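Local coordinates for secreted protein (Streptomyces lividans TK24, PDB 5LXZ) that probably acts as a secreted mononuclear copper-radical oxidase of the AA5 family, related to galactose oxidase, at residues Ile61-Val65 with Lys66-Lys70; Ile125-Pro128 with Ala129-Phe133; Glu277-Pro281 with Lys282-Trp286; Ile498-Pro502 with Tyr503-Asp507; Asn577-Ser581 with Gly582-Met586. The protein carries 1 engineered substitution. All coordinates share one frame; numbering follows the deposited sequence.

Contact 1 (Ile61-Val65 with Lys66-Lys70)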
# COMPACT_ATOMS: atom_id res chain seq x y z
N ILE A 61 8.23 13.56 12.08
CA ILE A 61 7.86 12.74 13.23
C ILE A 61 6.89 13.53 14.06
O ILE A 61 7.18 14.68 14.45
CB ILE A 61 9.07 12.38 14.06
CG1 ILE A 61 9.92 11.41 13.29
CG2 ILE A 61 8.64 11.81 15.44
CD1 ILE A 61 11.19 11.07 13.99
N TRP A 62 5.72 12.93 14.33
CA TRP A 62 4.66 13.56 15.06
C TRP A 62 4.46 12.80 16.34
O TRP A 62 4.35 11.57 16.34
CB TRP A 62 3.39 13.55 14.23
CG TRP A 62 2.15 13.97 14.93
CD1 TRP A 62 1.93 15.15 15.59
CD2 TRP A 62 0.93 13.23 15.04
NE1 TRP A 62 0.65 15.19 16.11
CE2 TRP A 62 0.01 14.02 15.77
CE3 TRP A 62 0.54 11.95 14.60
CZ2 TRP A 62 -1.29 13.58 16.08
CZ3 TRP A 62 -0.75 11.51 14.91
CH2 TRP A 62 -1.64 12.32 15.63
N ASP A 63 4.45 13.52 17.47
CA ASP A 63 4.18 12.92 18.77
C ASP A 63 2.72 13.19 19.07
O ASP A 63 2.34 14.34 19.33
CB ASP A 63 5.10 13.55 19.81
CG ASP A 63 4.89 13.00 21.20
OD1 ASP A 63 3.83 12.48 21.49
OD2 ASP A 63 5.83 13.11 22.00
N PRO A 64 1.88 12.15 19.00
CA PRO A 64 0.47 12.40 19.23
C PRO A 64 0.12 12.77 20.67
O PRO A 64 -0.93 13.36 20.85
CB PRO A 64 -0.22 11.10 18.81
CG PRO A 64 0.84 10.10 18.70
CD PRO A 64 2.16 10.77 18.58
N VAL A 65 0.96 12.44 21.64
CA VAL A 65 0.65 12.70 23.05
C VAL A 65 0.92 14.20 23.31
O VAL A 65 0.06 14.92 23.81
CB VAL A 65 1.46 11.79 23.99
CG1 VAL A 65 1.22 12.14 25.46
CG2 VAL A 65 1.08 10.32 23.77
N LYS A 66 2.10 14.63 22.93
CA LYS A 66 2.55 16.03 23.12
C LYS A 66 2.00 17.00 22.09
O LYS A 66 1.99 18.20 22.32
CB LYS A 66 4.06 16.08 23.16
CG LYS A 66 4.65 15.31 24.33
CD LYS A 66 6.06 15.72 24.68
CE LYS A 66 6.47 15.08 26.00
NZ LYS A 66 7.89 15.40 26.28
N GLY A 67 1.58 16.49 20.93
CA GLY A 67 1.09 17.33 19.84
C GLY A 67 2.15 17.93 18.92
O GLY A 67 1.82 18.55 17.90
N THR A 68 3.40 17.68 19.22
CA THR A 68 4.52 18.30 18.59
C THR A 68 4.97 17.55 17.33
O THR A 68 4.69 16.36 17.14
CB THR A 68 5.68 18.36 19.56
OG1 THR A 68 5.94 17.06 20.07
CG2 THR A 68 5.33 19.29 20.74
N ILE A 69 5.71 18.27 16.51
CA ILE A 69 6.13 17.75 15.22
C ILE A 69 7.51 18.23 14.92
O ILE A 69 7.89 19.35 15.29
CB ILE A 69 5.06 18.05 14.13
CG1 ILE A 69 5.42 17.36 12.81
CG2 ILE A 69 4.86 19.53 13.90
CD1 ILE A 69 4.20 17.04 11.95
N LYS A 70 8.31 17.40 14.28
CA LYS A 70 9.63 17.81 13.81
C LYS A 70 9.90 17.30 12.41
O LYS A 70 9.31 16.31 11.98
CB LYS A 70 10.74 17.36 14.75
CG LYS A 70 10.89 15.85 14.89
CD LYS A 70 12.09 15.44 15.73
CE LYS A 70 13.32 15.18 14.88
NZ LYS A 70 14.33 14.44 15.68
O HOH W 1 -0.97 17.07 17.48
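D63 holds its CG anti to the backbone N (chi1 179°), which brings the carboxylate over the turn, next to K66. W62 has the same first torsion, near 171°, and its indole lies beside G67 and T68.

One oxygen of D63 does most of the side-chain work. D63 OD1 accepts from V65 N at 2.9 Å, which makes an Asx turn. It also accepts from K66 N at 3.1 Å, and this N-H arrives well above the carboxylate plane. Both donors come from the same face of that plane, so the two bonds together limit how the carboxylate can rotate. The other oxygen, D63 OD2, rests against the aliphatic part of K66, with CG at 3.4 Å. The K66 chain then runs on extended, and its amino group does not touch the acid.

The D63 backbone closes the turn. D63 N gives a nearly straight bond to T68 O (2.9 Å), and D63 O takes the N-H of G67 (2.8 Å). D63 is paired with two residues, G67 and T68, in a G1 beta bulge. The positive phi of G67 suits a glycine.

W62 joins in through a water, which accepts from W62 NE1 at 2.8 Å and donates to G67 O. Beyond the bulge, I61 and K70 form a hydrogen-bonded antiparallel pair.

The hairpin of strands 58-62 and 69-71 ends a five-stranded antiparallel sheet, with 69-71 outermost. Strand 39-44 lies on the other side of 58-62, where V39 and M41 touch W62. F20 meets the W62 ring edge-to-face, and K70 NZ forms a salt bridge with E234.

Contact 2 (Ile125-Pro128 with Ala129-Phe133)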
# COMPACT_ATOMS: atom_id res chain seq x y z
N ILE A 125 17.12 0.78 -35.26
CA ILE A 125 16.01 1.06 -36.13
C ILE A 125 15.42 2.40 -35.72
O ILE A 125 15.29 2.70 -34.53
CB ILE A 125 14.97 -0.11 -36.11
CG1 ILE A 125 13.84 0.16 -37.09
CG2 ILE A 125 14.46 -0.37 -34.67
CD1 ILE A 125 12.92 -1.02 -37.35
N THR A 126 15.07 3.19 -36.71
CA THR A 126 14.43 4.46 -36.48
C THR A 126 12.99 4.33 -36.92
O THR A 126 12.70 3.95 -38.05
CB THR A 126 15.18 5.64 -37.18
OG1 THR A 126 16.44 5.80 -36.51
CG2 THR A 126 14.39 6.93 -37.04
N LEU A 127 12.07 4.66 -36.01
CA LEU A 127 10.69 4.71 -36.36
C LEU A 127 10.32 6.18 -36.50
O LEU A 127 10.44 6.93 -35.54
CB LEU A 127 9.85 4.05 -35.26
CG LEU A 127 10.27 2.62 -34.93
CD1 LEU A 127 9.48 2.12 -33.73
CD2 LEU A 127 10.08 1.68 -36.12
N PRO A 128 9.85 6.58 -37.69
CA PRO A 128 9.46 7.98 -37.84
C PRO A 128 8.31 8.45 -36.98
O PRO A 128 7.47 7.65 -36.51
CB PRO A 128 9.01 8.07 -39.32
CG PRO A 128 8.67 6.67 -39.71
CD PRO A 128 9.52 5.76 -38.87
N ALA A 129 8.19 9.76 -36.86
CA ALA A 129 6.96 10.32 -36.37
C ALA A 129 5.78 9.79 -37.15
O ALA A 129 5.83 9.64 -38.39
CB ALA A 129 6.99 11.84 -36.45
N GLY A 130 4.69 9.57 -36.45
CA GLY A 130 3.48 9.05 -37.05
C GLY A 130 3.47 7.53 -37.14
O GLY A 130 2.54 6.97 -37.71
N THR A 131 4.44 6.88 -36.51
CA THR A 131 4.42 5.42 -36.38
C THR A 131 3.24 5.03 -35.49
O THR A 131 3.04 5.62 -34.42
CB THR A 131 5.74 4.90 -35.84
OG1 THR A 131 6.78 5.14 -36.79
CG2 THR A 131 5.72 3.38 -35.53
N LYS A 132 2.50 4.01 -35.94
CA LYS A 132 1.35 3.48 -35.22
C LYS A 132 1.74 2.23 -34.46
O LYS A 132 2.44 1.37 -34.99
CB LYS A 132 0.25 3.12 -36.20
CG LYS A 132 -0.49 4.33 -36.74
CD LYS A 132 -1.48 3.94 -37.82
CE LYS A 132 -2.32 5.14 -38.25
NZ LYS A 132 -3.51 4.65 -38.99
N PHE A 133 1.30 2.18 -33.20
CA PHE A 133 1.59 1.07 -32.29
C PHE A 133 0.24 0.56 -31.87
O PHE A 133 -0.58 1.34 -31.40
CB PHE A 133 2.32 1.59 -31.07
CG PHE A 133 3.67 2.14 -31.34
CD1 PHE A 133 3.82 3.48 -31.71
CD2 PHE A 133 4.81 1.35 -31.20
CE1 PHE A 133 5.08 3.99 -31.93
CE2 PHE A 133 6.09 1.87 -31.42
CZ PHE A 133 6.20 3.19 -31.79
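The F133 ring meets L127 at its far end. L127 CD1 approaches F133 CZ obliquely, at 4.0 Å. The two side chains cross at a slant.

The second flat group is the P128 carbonyl, which takes two bonds from T131. The hydroxyl OG1 of T131 donates to P128 O at 2.6 Å, in the carbonyl plane and on a lone pair. T131 N donates to P128 O as well, at 3.1 Å, tilted 31° from that plane. With OG1 beside its own backbone N (chi1 -66°), T131 turns hydroxyl and N-H toward the same oxygen. T131 OG1 also touches the P128 ring at CD (3.5 Å) and L127 at CB (3.6 Å).

Around this contact, V116 and V195 touch both L127 and F133, and V195 also packs on T131. Strand 132-135 pairs with strand 191-195, while strand 125-127 pairs with 148-150.

P128 to T131 form a type II beta turn. G130 holds its third position with a positive phi, as glycine commonly does there. The T131 hydroxyl bond doubles the usual backbone closure of this turn, which links two strands in the GlxA beta barrel domain.

Contact 3 (Glu277-Pro281 with Lys282-Trp286)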
# COMPACT_ATOMS: atom_id res chain seq x y z
N GLU A 277 13.37 -10.10 -4.33
CA GLU A 277 14.56 -10.16 -3.53
C GLU A 277 14.25 -10.16 -2.08
O GLU A 277 13.15 -9.78 -1.66
CB GLU A 277 15.58 -9.09 -3.87
CG GLU A 277 15.16 -7.68 -3.87
CD GLU A 277 16.21 -6.86 -4.70
OE1 GLU A 277 17.44 -6.88 -4.36
OE2 GLU A 277 15.85 -6.23 -5.74
N VAL A 278 15.19 -10.63 -1.28
CA VAL A 278 15.00 -10.78 0.13
C VAL A 278 16.07 -10.03 0.87
O VAL A 278 17.25 -10.24 0.59
CB VAL A 278 14.98 -12.27 0.53
CG1 VAL A 278 14.90 -12.41 2.02
CG2 VAL A 278 13.83 -13.00 -0.16
N TYR A 279 15.67 -9.23 1.84
CA TYR A 279 16.56 -8.53 2.75
C TYR A 279 16.73 -9.36 3.99
O TYR A 279 15.76 -9.72 4.63
CB TYR A 279 15.94 -7.20 3.16
CG TYR A 279 16.79 -6.33 4.05
CD1 TYR A 279 17.87 -5.64 3.52
CD2 TYR A 279 16.51 -6.17 5.39
CE1 TYR A 279 18.60 -4.79 4.29
CE2 TYR A 279 17.24 -5.30 6.18
CZ TYR A 279 18.27 -4.61 5.62
OH TYR A 279 18.96 -3.74 6.43
N ASP A 280 17.99 -9.66 4.35
CA ASP A 280 18.26 -10.32 5.60
C ASP A 280 18.66 -9.26 6.60
O ASP A 280 19.73 -8.65 6.48
CB ASP A 280 19.42 -11.29 5.36
CG ASP A 280 19.74 -12.10 6.58
OD1 ASP A 280 19.23 -11.79 7.66
OD2 ASP A 280 20.52 -13.07 6.40
N PRO A 281 17.85 -8.98 7.63
CA PRO A 281 18.21 -7.95 8.60
C PRO A 281 19.53 -8.21 9.35
O PRO A 281 20.16 -7.28 9.84
CB PRO A 281 17.03 -7.95 9.58
CG PRO A 281 15.94 -8.56 8.79
CD PRO A 281 16.51 -9.57 7.90
N LYS A 282 19.91 -9.48 9.41
CA LYS A 282 21.17 -9.84 10.10
C LYS A 282 22.40 -9.47 9.29
O LYS A 282 23.47 -9.25 9.86
CB LYS A 282 21.20 -11.33 10.42
CG LYS A 282 20.17 -11.72 11.46
CD LYS A 282 20.20 -13.20 11.75
CE LYS A 282 19.34 -13.52 12.96
NZ LYS A 282 19.44 -14.98 13.32
N THR A 283 22.28 -9.41 7.98
CA THR A 283 23.40 -8.97 7.12
C THR A 283 23.24 -7.59 6.52
O THR A 283 24.18 -7.05 5.96
CB THR A 283 23.62 -9.93 5.98
OG1 THR A 283 22.44 -9.96 5.18
CG2 THR A 283 23.88 -11.33 6.48
N LYS A 284 22.03 -7.04 6.59
CA LYS A 284 21.71 -5.75 5.97
C LYS A 284 21.96 -5.79 4.46
O LYS A 284 22.30 -4.77 3.86
CB LYS A 284 22.38 -4.56 6.67
CG LYS A 284 21.96 -4.41 8.12
CD LYS A 284 22.77 -3.31 8.80
CE LYS A 284 22.35 -3.03 10.25
NZ LYS A 284 21.97 -4.19 11.06
N ALA A 285 21.70 -6.95 3.87
CA ALA A 285 21.93 -7.18 2.47
C ALA A 285 20.79 -7.88 1.79
O ALA A 285 19.96 -8.51 2.46
CB ALA A 285 23.21 -8.00 2.28
N TRP A 286 20.72 -7.72 0.47
CA TRP A 286 19.66 -8.27 -0.38
C TRP A 286 20.16 -9.42 -1.27
O TRP A 286 21.27 -9.37 -1.78
CB TRP A 286 19.10 -7.21 -1.29
CG TRP A 286 18.50 -6.04 -0.61
CD1 TRP A 286 19.15 -4.88 -0.21
CD2 TRP A 286 17.12 -5.85 -0.30
NE1 TRP A 286 18.24 -4.00 0.35
CE2 TRP A 286 17.00 -4.58 0.31
CE3 TRP A 286 15.97 -6.65 -0.45
CZ2 TRP A 286 15.78 -4.10 0.77
CZ3 TRP A 286 14.76 -6.14 -0.04
CH2 TRP A 286 14.67 -4.89 0.54
O HOH W 2 19.29 -4.72 10.54
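K282 starts the turn by giving its N-H to D280 OD1, at 3.0 Å and from above the carboxylate plane. Its CB also touches that oxygen. The rest of the K282 chain is extended and leads away.

T283 N donates to D280 O from well above the carbonyl plane. The T283 hydroxyl OG1 presses on D280 CB, at 3.3 Å.

K284 N adds a shorter bond to D280 O, at 2.8 Å, so two N-H groups hold this oxygen. K284 has positive phi and turns the chain back. Its side chain runs alongside Y279 in the same direction, with K284 CG at 3.5 Å from Y279 OH. That hydroxyl bonds to E228. A water bridges K284 NZ and P281 O.

A285 O takes the N-H of D280, with D280 N at 3.0 Å.

W286 carries the main apolar contact. Its CG lies anti to its carbonyl carbon (chi1 -60°), and one indole face is turned to Y279. Y279 CB sits 3.5 Å from the centroid of the W286 six-membered ring, only 10° off the normal, a CH-pi contact. Y279 CD1 lies over the same face nearer the rim. The phenol ring itself is oblique to the indole. E277 stands roughly perpendicular to W286, with E277 OE1 3.5 Å from W286 CB. The E277 carboxylate is held by R246 and the N-H groups of H243 and E244, while W286 NE1 bonds to D240 O.

Strands 277-280 and 285-288 are the last two of a four-stranded antiparallel sheet. This hairpin fits the outer part of a kelch blade in a beta-propeller.

Contact 4 (Ile498-Pro502 with Tyr503-Asp507)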
# COMPACT_ATOMS: atom_id res chain seq x y z
N ILE A 498 -7.95 13.30 13.33
CA ILE A 498 -8.01 12.26 14.34
C ILE A 498 -9.43 11.82 14.52
O ILE A 498 -10.31 12.68 14.69
CB ILE A 498 -7.51 12.81 15.67
CG1 ILE A 498 -6.12 13.34 15.49
CG2 ILE A 498 -7.56 11.76 16.77
CD1 ILE A 498 -5.12 12.37 15.07
N TYR A 499 -9.66 10.53 14.47
CA TYR A 499 -10.95 9.97 14.77
C TYR A 499 -10.92 9.35 16.15
O TYR A 499 -10.07 8.52 16.49
CB TYR A 499 -11.37 8.91 13.72
CG TYR A 499 -12.70 8.28 14.03
CD1 TYR A 499 -13.86 9.04 14.01
CD2 TYR A 499 -12.79 6.96 14.42
CE1 TYR A 499 -15.07 8.47 14.32
CE2 TYR A 499 -14.00 6.36 14.70
CZ TYR A 499 -15.15 7.15 14.72
OH TYR A 499 -16.34 6.52 15.02
N THR A 500 -11.91 9.71 16.97
CA THR A 500 -12.09 9.14 18.29
C THR A 500 -13.30 8.21 18.21
O THR A 500 -14.43 8.67 18.00
CB THR A 500 -12.37 10.25 19.32
OG1 THR A 500 -11.25 11.12 19.41
CG2 THR A 500 -12.62 9.67 20.68
N PRO A 501 -13.10 6.91 18.36
CA PRO A 501 -14.22 5.98 18.14
C PRO A 501 -15.25 6.05 19.30
O PRO A 501 -14.93 6.57 20.36
CB PRO A 501 -13.54 4.58 18.08
CG PRO A 501 -12.13 4.92 17.68
CD PRO A 501 -11.80 6.20 18.36
N PRO A 502 -16.41 5.45 19.11
CA PRO A 502 -17.45 5.48 20.16
C PRO A 502 -16.96 4.96 21.49
O PRO A 502 -17.39 5.43 22.56
CB PRO A 502 -18.49 4.53 19.59
CG PRO A 502 -18.34 4.61 18.11
CD PRO A 502 -16.88 4.82 17.87
N TYR A 503 -16.02 4.00 21.48
CA TYR A 503 -15.54 3.39 22.72
C TYR A 503 -14.82 4.32 23.68
O TYR A 503 -14.59 3.94 24.84
CB TYR A 503 -14.76 2.09 22.45
CG TYR A 503 -13.51 2.14 21.57
CD1 TYR A 503 -12.57 3.14 21.70
CD2 TYR A 503 -13.25 1.13 20.67
CE1 TYR A 503 -11.43 3.18 20.92
CE2 TYR A 503 -12.10 1.15 19.88
CZ TYR A 503 -11.20 2.18 20.02
OH TYR A 503 -10.06 2.19 19.22
N LEU A 504 -14.47 5.53 23.23
CA LEU A 504 -13.90 6.51 24.13
C LEU A 504 -14.92 7.52 24.65
O LEU A 504 -14.54 8.42 25.39
CB LEU A 504 -12.75 7.22 23.49
CG LEU A 504 -11.56 6.29 23.16
CD1 LEU A 504 -10.37 7.10 22.75
CD2 LEU A 504 -11.20 5.32 24.28
N TYR A 505 -16.18 7.32 24.29
CA TYR A 505 -17.33 8.18 24.75
C TYR A 505 -18.30 7.43 25.62
O TYR A 505 -19.52 7.65 25.54
CB TYR A 505 -18.04 8.75 23.52
CG TYR A 505 -17.24 9.79 22.83
CD1 TYR A 505 -17.08 11.07 23.40
CD2 TYR A 505 -16.58 9.53 21.61
CE1 TYR A 505 -16.33 12.04 22.79
CE2 TYR A 505 -15.84 10.52 20.98
CZ TYR A 505 -15.69 11.78 21.58
OH TYR A 505 -14.95 12.79 21.01
N ARG A 506 -17.73 6.57 26.45
CA ARG A 506 -18.45 5.57 27.23
C ARG A 506 -18.00 5.75 28.69
O ARG A 506 -17.66 6.87 29.09
CB ARG A 506 -18.15 4.17 26.65
CG ARG A 506 -19.34 3.59 25.91
CD ARG A 506 -18.96 3.12 24.53
NE ARG A 506 -20.05 3.24 23.56
CZ ARG A 506 -20.05 2.60 22.40
NH1 ARG A 506 -19.01 1.83 22.09
NH2 ARG A 506 -21.06 2.73 21.55
N ASP A 507 -18.03 4.68 29.48
CA ASP A 507 -17.44 4.67 30.83
C ASP A 507 -15.91 4.77 30.80
O ASP A 507 -15.25 4.59 29.75
CB ASP A 507 -17.89 3.42 31.60
CG ASP A 507 -19.37 3.45 31.98
OD1 ASP A 507 -20.22 3.23 31.10
OD2 ASP A 507 -19.68 3.69 33.17
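P501 and Y503 run alongside each other, with the proline over one face of the phenol. P501 CB stands 3.8 Å from the Y503 ring centroid and 12° off the normal, a CH-pi contact. P501 CG reaches CZ of Y503 at 3.7 Å.

T500 makes the second apolar patch. Its methyl CG2 meets Y505 CE2 at 3.3 Å, and the two side chains meet nearly at right angles. The T500 methyl CG2 also touches L504 CB at 3.7 Å. The Y505 ring keeps its edge toward T500 O.

The backbone sets these groups in place. P501 O accepts from L504 N at 3.1 Å, and P502 O accepts from Y505 N at 2.8 Å. These bonds wind the chain into a short 3-10 turn and bring residues 503 to 505 back over 500 to 502. Y503 keeps CG between its backbone N and carbonyl carbon (chi1 59°), which folds the ring back onto P501.

Farther out, the polar ends have partners in the rest of the chain. Y503 OH bonds to G470 O, and T500 OG1 bonds to R471 NE. P414 and P595 also touch the Y503 side chain, and L472 packs on P501.

Strand 496-500 lies between 14-18 and 472-476 in a four-stranded antiparallel sheet. An N-terminal strand thus completes a sheet of late strands, as in the closing blade of a beta-propeller. The 3-10 turn follows directly on strand 496-500, probably where the chain leaves that blade.

Contact 5 (Asn577-Ser581 with Gly582-Met586)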
# COMPACT_ATOMS: atom_id res chain seq x y z
N ASN A 577 5.07 -17.29 12.39
CA ASN A 577 4.26 -16.90 11.24
C ASN A 577 3.04 -16.11 11.65
O ASN A 577 2.44 -15.46 10.80
CB ASN A 577 3.83 -18.09 10.41
CG ASN A 577 4.99 -18.84 9.78
OD1 ASN A 577 6.06 -18.29 9.58
ND2 ASN A 577 4.78 -20.12 9.49
N LEU A 578 2.57 -16.25 12.88
CA LEU A 578 1.47 -15.53 13.42
C LEU A 578 1.95 -14.27 14.14
O LEU A 578 1.52 -13.15 13.85
CB LEU A 578 0.69 -16.44 14.40
CG LEU A 578 -0.45 -15.78 15.18
CD1 LEU A 578 -1.54 -15.23 14.24
CD2 LEU A 578 -0.98 -16.73 16.23
N VAL A 579 2.77 -14.46 15.16
CA VAL A 579 3.31 -13.39 15.97
C VAL A 579 4.69 -13.10 15.43
O VAL A 579 5.68 -13.63 15.90
CB VAL A 579 3.37 -13.74 17.46
CG1 VAL A 579 3.70 -12.50 18.24
CG2 VAL A 579 2.05 -14.33 17.94
N GLN A 580 4.76 -12.30 14.36
CA GLN A 580 6.05 -11.91 13.76
C GLN A 580 6.87 -11.20 14.86
O GLN A 580 6.30 -10.44 15.66
CB GLN A 580 5.78 -10.99 12.56
CG GLN A 580 5.01 -11.72 11.45
CD GLN A 580 4.39 -10.78 10.41
OE1 GLN A 580 3.79 -9.76 10.74
NE2 GLN A 580 4.56 -11.12 9.14
N SER A 581 8.18 -11.40 14.85
CA SER A 581 9.01 -10.68 15.79
C SER A 581 8.95 -9.17 15.52
O SER A 581 8.82 -8.71 14.38
CB SER A 581 10.42 -11.14 15.64
OG SER A 581 10.50 -12.52 15.93
N GLY A 582 9.00 -8.40 16.58
CA GLY A 582 8.85 -6.98 16.50
C GLY A 582 8.05 -6.43 17.63
O GLY A 582 7.77 -7.13 18.61
N TRP A 583 7.72 -5.16 17.52
CA TRP A 583 7.03 -4.44 18.56
C TRP A 583 5.54 -4.38 18.25
O TRP A 583 5.14 -4.19 17.10
CB TRP A 583 7.58 -3.04 18.67
CG TRP A 583 8.91 -2.96 19.30
CD1 TRP A 583 10.13 -3.20 18.70
CD2 TRP A 583 9.18 -2.66 20.66
NE1 TRP A 583 11.14 -2.99 19.61
CE2 TRP A 583 10.59 -2.66 20.82
CE3 TRP A 583 8.38 -2.34 21.74
CZ2 TRP A 583 11.20 -2.36 22.02
CZ3 TRP A 583 8.98 -2.06 22.94
CH2 TRP A 583 10.37 -2.06 23.07
N TYR A 584 4.74 -4.43 19.30
CA TYR A 584 3.31 -4.46 19.25
C TYR A 584 2.74 -3.54 20.31
O TYR A 584 3.31 -3.38 21.39
CB TYR A 584 2.78 -5.84 19.57
CG TYR A 584 3.05 -6.90 18.52
CD1 TYR A 584 4.28 -7.53 18.46
CD2 TYR A 584 2.08 -7.26 17.60
CE1 TYR A 584 4.54 -8.48 17.50
CE2 TYR A 584 2.32 -8.22 16.64
CZ TYR A 584 3.55 -8.82 16.57
OH TYR A 584 3.77 -9.80 15.62
N MET A 585 1.57 -2.98 20.01
CA MET A 585 0.69 -2.38 21.01
C MET A 585 -0.12 -3.44 21.70
O MET A 585 -0.79 -4.23 21.04
CB MET A 585 -0.25 -1.40 20.38
CG MET A 585 0.40 -0.12 19.90
SD MET A 585 -0.75 0.98 19.06
CE MET A 585 -1.04 0.15 17.50
N MET A 586 -0.12 -3.48 23.04
CA MET A 586 -1.00 -4.36 23.75
C MET A 586 -2.14 -3.56 24.35
O MET A 586 -1.90 -2.66 25.18
CB MET A 586 -0.29 -5.17 24.84
CG MET A 586 -1.17 -6.32 25.31
SD MET A 586 -0.47 -7.17 26.72
CE MET A 586 -0.84 -6.03 28.05
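Y584 points its phenol back across the bend at V579 and Q580, in the manner of a tyrosine corner. In that motif a tyrosine near the start of a strand bonds through its hydroxyl to the backbone of a residue a few positions earlier. Here the partner is four residues back, and the strand belongs to the galactose oxidase-like early set domain.

The bond runs from Y584 OH to Q580 O and is short, at 2.6 Å. It lies in the carbonyl plane, on a lone pair, with a C=O...O angle of 126°. Q580 O also sits in the ring plane, at the edge, 3.2 Å from Y584 CE1. Ring and peptide oxygen are therefore coplanar, and the phenol is fixed at its far end. Y584 CG lies anti to its carbonyl carbon (chi1 -69°), which swings the ring over toward the loop.

The V579 and Y584 side chains meet at a slant. V579 CG1 is 4.0 Å from CZ of Y584. Q580 meets the hydroxyl with its CB rather than its amide end.

G582 makes the bend between loop and strand. Its phi is 141°, a backbone shape that glycine adopts readily.

The loop around this corner is held by arginines. R521 binds V579 O and S581 OG, and S581 OG also bonds to P604 O. R542 binds S581 O, and R555 binds L578 O. Strand 582-590 lies between 599-603 and 535-541, where V603 and L540 pack on Y584. On the loop side, V579 CG1 closes the contact, 3.8 Å from the hydroxyl oxygen OH of Y584.

All five contacts are local bends at strand ends. Contact 5 is the most buried, and contact 1 lies at the surface. The other three are partly buried. Contacts 1 and 3 are hairpins of two different sheets, each with an aspartate whose OD1 accepts in the turn, from two backbone N-H groups in contact 1 and one in contact 3. Contacts 2 and 5 rely on a side-chain hydroxyl donating to a backbone carbonyl. Contact 4 depends on prolines, rings and a 3-10 turn. Contacts 1 and 4 touch, as W62 CH2 packs on I498 CD1 at 3.5 Å. Contact 2 stands apart in the barrel domain, its centre about 55 Å from that of contact 1.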